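PDB 3D5L: regulatory protein RecX from Lactobacillus reuteri, which probably modulates the activity of the recombinase RecA, a role linked to DNA repair. Local coordinates for residues F28-F38 against Q50-A61. Residues are numbered along the deposited sequence; the frame is centred on the assembly and turned at random.
Sequences FPVAESVLIQF and QIAAIATADQQA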
ATOM      1  N   PHE A  28      11.803 -31.683  -6.411  1.00 20.97           N
ATOM      2  CA  PHE A  28      11.611 -30.300  -5.977  1.00 19.30           C
ATOM      3  C   PHE A  28      10.155 -29.946  -5.719  1.00 17.71           C
ATOM      4  O   PHE A  28       9.243 -30.673  -6.125  1.00 18.76           O
ATOM      5  CB  PHE A  28      12.214 -29.337  -7.014  1.00 17.68           C
ATOM      6  CG  PHE A  28      11.642 -29.493  -8.386  1.00 19.57           C
ATOM      7  CD1 PHE A  28      10.449 -28.871  -8.734  1.00 20.38           C
ATOM      8  CD2 PHE A  28      12.291 -30.274  -9.334  1.00 20.15           C
ATOM      9  CE1 PHE A  28       9.912 -29.024 -10.007  1.00 22.00           C
ATOM     10  CE2 PHE A  28      11.764 -30.435 -10.607  1.00 21.10           C
ATOM     11  CZ  PHE A  28      10.570 -29.808 -10.947  1.00 22.37           C
ATOM     12  N   PRO A  29       9.915 -28.817  -5.032  1.00 15.67           N
ATOM     13  CA  PRO A  29       8.542 -28.417  -4.746  1.00 15.34           C
ATOM     14  C   PRO A  29       8.135 -27.273  -5.666  1.00 14.70           C
ATOM     15  O   PRO A  29       8.982 -26.524  -6.162  1.00 13.90           O
ATOM     16  CB  PRO A  29       8.646 -27.961  -3.315  1.00 15.69           C
ATOM     17  CG  PRO A  29       9.905 -27.129  -3.394  1.00 12.41           C
ATOM     18  CD  PRO A  29      10.850 -27.964  -4.279  1.00 12.78           C
ATOM     19  N   VAL A  30       6.839 -27.140  -5.897  1.00 11.86           N
ATOM     20  CA  VAL A  30       6.350 -26.075  -6.745  1.00 10.72           C
ATOM     21  C   VAL A  30       5.044 -25.559  -6.187  1.00  9.84           C
ATOM     22  O   VAL A  30       4.227 -26.336  -5.709  1.00 11.06           O
ATOM     23  CB  VAL A  30       6.122 -26.562  -8.198  1.00  9.95           C
ATOM     24  CG1 VAL A  30       7.455 -26.743  -8.902  1.00 13.62           C
ATOM     25  CG2 VAL A  30       5.365 -27.882  -8.194  1.00 10.22           C
ATOM     26  N   ALA A  31       4.869 -24.243  -6.218  1.00  8.52           N
ATOM     27  CA  ALA A  31       3.634 -23.634  -5.764  1.00 10.78           C
ATOM     28  C   ALA A  31       2.613 -24.119  -6.790  1.00 12.46           C
ATOM     29  O   ALA A  31       2.988 -24.562  -7.879  1.00 13.92           O
ATOM     30  CB  ALA A  31       3.742 -22.089  -5.802  1.00  6.33           C
ATOM     31  N   GLU A  32       1.334 -24.037  -6.457  1.00 12.24           N
ATOM     32  CA  GLU A  32       0.315 -24.473  -7.391  1.00 14.52           C
ATOM     33  C   GLU A  32       0.401 -23.710  -8.720  1.00 13.62           C
ATOM     34  O   GLU A  32       0.378 -24.325  -9.780  1.00 13.88           O
ATOM     35  CB  GLU A  32      -1.073 -24.289  -6.777  1.00 17.90           C
ATOM     36  CG  GLU A  32      -2.152 -25.070  -7.492  1.00 25.84           C
ATOM     37  CD  GLU A  32      -3.524 -24.833  -6.896  1.00 30.11           C
ATOM     38  OE1 GLU A  32      -3.647 -24.887  -5.651  1.00 32.99           O
ATOM     39  OE2 GLU A  32      -4.478 -24.603  -7.673  1.00 32.91           O
ATOM     40  N   SER A  33       0.507 -22.378  -8.662  1.00 13.52           N
ATOM     41  CA  SER A  33       0.576 -21.547  -9.872  1.00 14.53           C
ATOM     42  C   SER A  33       1.726 -21.914 -10.806  1.00 14.87           C
ATOM     43  O   SER A  33       1.635 -21.718 -12.018  1.00 16.08           O
ATOM     44  CB  SER A  33       0.682 -20.051  -9.511  1.00 16.26           C
ATOM     45  OG  SER A  33       2.013 -19.663  -9.179  1.00 16.47           O
ATOM     46  N   VAL A  34       2.815 -22.427 -10.241  1.00 15.14           N
ATOM     47  CA  VAL A  34       3.968 -22.826 -11.048  1.00 16.05           C
ATOM     48  C   VAL A  34       3.691 -24.189 -11.673  1.00 17.54           C
ATOM     49  O   VAL A  34       4.100 -24.474 -12.802  1.00 16.21           O
ATOM     50  CB  VAL A  34       5.239 -22.926 -10.195  1.00 13.60           C
ATOM     51  CG1 VAL A  34       6.388 -23.465 -11.030  1.00 11.08           C
ATOM     52  CG2 VAL A  34       5.579 -21.557  -9.628  1.00 14.47           C
ATOM     53  N   LEU A  35       2.997 -25.031 -10.919  1.00 19.80           N
ATOM     54  CA  LEU A  35       2.646 -26.358 -11.395  1.00 22.28           C
ATOM     55  C   LEU A  35       1.742 -26.195 -12.611  1.00 22.42           C
ATOM     56  O   LEU A  35       1.853 -26.944 -13.582  1.00 23.19           O
ATOM     57  CB  LEU A  35       1.919 -27.126 -10.298  1.00 22.79           C
ATOM     58  CG  LEU A  35       1.419 -28.511 -10.685  1.00 24.88           C
ATOM     59  CD1 LEU A  35       1.896 -29.521  -9.655  1.00 25.96           C
ATOM     60  CD2 LEU A  35      -0.107 -28.497 -10.786  1.00 25.60           C
ATOM     61  N   ILE A  36       0.864 -25.198 -12.551  1.00 21.40           N
ATOM     62  CA  ILE A  36      -0.061 -24.915 -13.645  1.00 21.67           C
ATOM     63  C   ILE A  36       0.667 -24.209 -14.785  1.00 22.81           C
ATOM     64  O   ILE A  36       0.492 -24.552 -15.952  1.00 23.13           O
ATOM     65  CB  ILE A  36      -1.211 -24.003 -13.184  1.00 22.67           C
ATOM     66  CG1 ILE A  36      -2.019 -24.695 -12.083  1.00 22.45           C
ATOM     67  CG2 ILE A  36      -2.098 -23.651 -14.370  1.00 21.94           C
ATOM     68  CD1 ILE A  36      -3.019 -23.786 -11.399  1.00 21.87           C
ATOM     69  N   GLN A  37       1.491 -23.225 -14.438  1.00 23.74           N
ATOM     70  CA  GLN A  37       2.231 -22.466 -15.430  1.00 24.80           C
ATOM     71  C   GLN A  37       3.107 -23.374 -16.280  1.00 24.58           C
ATOM     72  O   GLN A  37       3.348 -23.093 -17.453  1.00 23.88           O
ATOM     73  CB  GLN A  37       3.097 -21.401 -14.751  1.00 26.91           C
ATOM     74  CG  GLN A  37       3.862 -20.507 -15.723  1.00 27.98           C
ATOM     75  CD  GLN A  37       4.766 -19.502 -15.017  1.00 30.49           C
ATOM     76  OE1 GLN A  37       5.434 -18.690 -15.659  1.00 29.49           O
ATOM     77  NE2 GLN A  37       4.789 -19.557 -13.691  1.00 32.27           N
ATOM     78  N   PHE A  38       3.574 -24.476 -15.706  1.00 24.99           N
ATOM     79  CA  PHE A  38       4.427 -25.375 -16.468  1.00 24.34           C
ATOM     80  C   PHE A  38       3.782 -26.698 -16.869  1.00 25.35           C
ATOM     81  O   PHE A  38       4.455 -27.590 -17.391  1.00 25.66           O
ATOM     82  CB  PHE A  38       5.738 -25.595 -15.716  1.00 25.30           C
ATOM     83  CG  PHE A  38       6.686 -24.427 -15.809  1.00 24.84           C
ATOM     84  CD1 PHE A  38       7.665 -24.381 -16.797  1.00 24.52           C
ATOM     85  CD2 PHE A  38       6.587 -23.359 -14.916  1.00 25.77           C
ATOM     86  CE1 PHE A  38       8.539 -23.285 -16.894  1.00 23.19           C
ATOM     87  CE2 PHE A  38       7.454 -22.261 -15.006  1.00 24.10           C
ATOM     88  CZ  PHE A  38       8.431 -22.228 -15.998  1.00 24.04           C
ATOM     89  N   GLN A  50      14.381 -25.884 -18.159  1.00 35.32           N
ATOM     90  CA  GLN A  50      13.002 -25.825 -17.686  1.00 34.10           C
ATOM     91  C   GLN A  50      12.936 -25.951 -16.172  1.00 32.14           C
ATOM     92  O   GLN A  50      12.145 -25.279 -15.514  1.00 30.86           O
ATOM     93  CB  GLN A  50      12.176 -26.937 -18.324  1.00 34.66           C
ATOM     94  CG  GLN A  50      11.915 -26.718 -19.798  1.00 36.21           C
ATOM     95  CD  GLN A  50      11.459 -27.979 -20.489  1.00 37.11           C
ATOM     96  OE1 GLN A  50      12.215 -28.949 -20.593  1.00 37.69           O
ATOM     97  NE2 GLN A  50      10.215 -27.981 -20.964  1.00 36.42           N
ATOM     98  N   ILE A  51      13.774 -26.824 -15.627  1.00 30.00           N
ATOM     99  CA  ILE A  51      13.822 -27.048 -14.194  1.00 27.39           C
ATOM    100  C   ILE A  51      14.336 -25.801 -13.498  1.00 27.63           C
ATOM    101  O   ILE A  51      14.001 -25.543 -12.343  1.00 28.22           O
ATOM    102  CB  ILE A  51      14.745 -28.232 -13.856  1.00 25.90           C
ATOM    103  CG1 ILE A  51      14.104 -29.532 -14.339  1.00 24.77           C
ATOM    104  CG2 ILE A  51      15.028 -28.271 -12.364  1.00 23.57           C
ATOM    105  CD1 ILE A  51      14.910 -30.764 -14.023  1.00 25.54           C
ATOM    106  N   ALA A  52      15.154 -25.030 -14.208  1.00 27.38           N
ATOM    107  CA  ALA A  52      15.719 -23.807 -13.649  1.00 27.10           C
ATOM    108  C   ALA A  52      14.689 -22.685 -13.732  1.00 26.16           C
ATOM    109  O   ALA A  52      14.588 -21.851 -12.827  1.00 28.09           O
ATOM    110  CB  ALA A  52      16.991 -23.420 -14.404  1.00 26.29           C
ATOM    111  N   ALA A  53      13.924 -22.678 -14.817  1.00 22.06           N
ATOM    112  CA  ALA A  53      12.894 -21.672 -15.020  1.00 20.00           C
ATOM    113  C   ALA A  53      11.721 -21.934 -14.071  1.00 17.86           C
ATOM    114  O   ALA A  53      10.997 -21.011 -13.702  1.00 17.54           O
ATOM    115  CB  ALA A  53      12.418 -21.690 -16.478  1.00 18.31           C
ATOM    116  N   ILE A  54      11.531 -23.195 -13.696  1.00 16.17           N
ATOM    117  CA  ILE A  54      10.463 -23.576 -12.774  1.00 17.16           C
ATOM    118  C   ILE A  54      10.850 -23.016 -11.409  1.00 17.32           C
ATOM    119  O   ILE A  54      10.024 -22.456 -10.686  1.00 16.98           O
ATOM    120  CB  ILE A  54      10.311 -25.129 -12.700  1.00 18.43           C
ATOM    121  CG1 ILE A  54       9.557 -25.630 -13.934  1.00 19.23           C
ATOM    122  CG2 ILE A  54       9.583 -25.542 -11.434  1.00 18.05           C
ATOM    123  CD1 ILE A  54       9.394 -27.134 -14.009  1.00 20.45           C
ATOM    124  N   ALA A  55      12.129 -23.150 -11.081  1.00 16.38           N
ATOM    125  CA  ALA A  55      12.665 -22.647  -9.828  1.00 16.96           C
ATOM    126  C   ALA A  55      12.475 -21.133  -9.717  1.00 17.08           C
ATOM    127  O   ALA A  55      11.961 -20.645  -8.718  1.00 18.65           O
ATOM    128  CB  ALA A  55      14.150 -22.994  -9.730  1.00 14.42           C
ATOM    129  N   THR A  56      12.896 -20.395 -10.742  1.00 16.89           N
ATOM    130  CA  THR A  56      12.763 -18.936 -10.737  1.00 15.74           C
ATOM    131  C   THR A  56      11.299 -18.526 -10.590  1.00 13.86           C
ATOM    132  O   THR A  56      10.977 -17.579  -9.869  1.00 12.89           O
ATOM    133  CB  THR A  56      13.305 -18.298 -12.044  1.00 17.56           C
ATOM    134  OG1 THR A  56      14.642 -18.758 -12.296  1.00 18.71           O
ATOM    135  CG2 THR A  56      13.319 -16.779 -11.920  1.00 15.25           C
ATOM    136  N   ALA A  57      10.417 -19.231 -11.289  1.00 13.30           N
ATOM    137  CA  ALA A  57       8.993 -18.935 -11.221  1.00 12.90           C
ATOM    138  C   ALA A  57       8.480 -19.214  -9.810  1.00 12.69           C
ATOM    139  O   ALA A  57       7.700 -18.433  -9.271  1.00 13.41           O
ATOM    140  CB  ALA A  57       8.230 -19.774 -12.234  1.00 12.62           C
ATOM    141  N   ASP A  58       8.925 -20.318  -9.210  1.00 13.50           N
ATOM    142  CA  ASP A  58       8.506 -20.671  -7.850  1.00 14.85           C
ATOM    143  C   ASP A  58       9.045 -19.646  -6.846  1.00 15.93           C
ATOM    144  O   ASP A  58       8.416 -19.396  -5.821  1.00 14.28           O
ATOM    145  CB  ASP A  58       9.003 -22.074  -7.469  1.00 15.83           C
ATOM    146  CG  ASP A  58       8.489 -22.530  -6.101  1.00 20.55           C
ATOM    147  OD1 ASP A  58       7.250 -22.587  -5.911  1.00 17.99           O
ATOM    148  OD2 ASP A  58       9.318 -22.828  -5.208  1.00 23.19           O
ATOM    149  N   GLN A  59      10.198 -19.042  -7.142  1.00 16.06           N
ATOM    150  CA  GLN A  59      10.754 -18.039  -6.238  1.00 17.70           C
ATOM    151  C   GLN A  59       9.840 -16.824  -6.277  1.00 16.31           C
ATOM    152  O   GLN A  59       9.657 -16.145  -5.269  1.00 17.32           O
ATOM    153  CB  GLN A  59      12.153 -17.596  -6.675  1.00 21.57           C
ATOM    154  CG  GLN A  59      13.184 -18.714  -6.837  1.00 26.98           C
ATOM    155  CD  GLN A  59      14.480 -18.213  -7.481  1.00 30.31           C
ATOM    156  OE1 GLN A  59      15.321 -19.009  -7.915  1.00 33.42           O
ATOM    157  NE2 GLN A  59      14.644 -16.889  -7.545  1.00 28.56           N
ATOM    158  N   GLN A  60       9.277 -16.545  -7.448  1.00 14.73           N
ATOM    159  CA  GLN A  60       8.391 -15.397  -7.598  1.00 14.24           C
ATOM    160  C   GLN A  60       7.046 -15.705  -6.956  1.00 12.16           C
ATOM    161  O   GLN A  60       6.505 -14.877  -6.235  1.00 13.51           O
ATOM    162  CB  GLN A  60       8.196 -15.039  -9.075  1.00 13.20           C
ATOM    163  CG  GLN A  60       7.428 -13.728  -9.280  1.00 16.71           C
ATOM    164  CD  GLN A  60       7.295 -13.332 -10.742  1.00 18.25           C
ATOM    165  OE1 GLN A  60       8.286 -13.252 -11.473  1.00 19.24           O
ATOM    166  NE2 GLN A  60       6.066 -13.078 -11.173  1.00 18.83           N
ATOM    167  N   ALA A  61       6.530 -16.907  -7.204  1.00  9.29           N
ATOM    168  CA  ALA A  61       5.247 -17.326  -6.643  1.00 10.70           C
ATOM    169  C   ALA A  61       5.285 -17.260  -5.119  1.00 11.57           C
ATOM    170  O   ALA A  61       4.288 -16.927  -4.482  1.00 12.36           O
ATOM    171  CB  ALA A  61       4.899 -18.745  -7.107  1.00  7.43           C
TER
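I54 of helix 48-71 meets F28, V30, V34 and F38, joining the helix to the end of strand 25-31 and to helix 32-37 in a small alpha+beta unit, in which the two helices accompany a four-stranded antiparallel sheet. Strand 25-31 is outermost in that sheet, and the two helices run roughly antiparallel, their axes at 144°.

Apolar packing carries most of the contact. The branched I54 serves two sides: CG2, anti to the backbone N, reaches CG1 of V30 at 3.5 Å and CE1 of F28 at 3.8 Å, while CG1 sits over the centre of the F38 ring as a CH-pi contact, 3.6 Å from the centroid. The same ring brings its edge to CB of A57, and its CZ approaches A53; the small alanines let so broad a group lie close to the helix. An alanine in place of F38 would probably open a gap beside I54 and leave its CG1 without an aromatic face to pack on. V34, compact and branched, is a knob in the hole formed by I54, A57, D58 and A61, and A31 CB meets A61 CB at 3.8 Å.

The polar contact is buried. R17 of strand 17-22 forms a salt bridge with D58 OD1, probably steadying its negative charge. D58 OD1 also accepts a bent hydrogen bond (141°) from the backbone N-H of A31, the N-cap residue of helix 32-37, with A31 N 2.9 Å from OD1 and 35° out of the carboxylate plane.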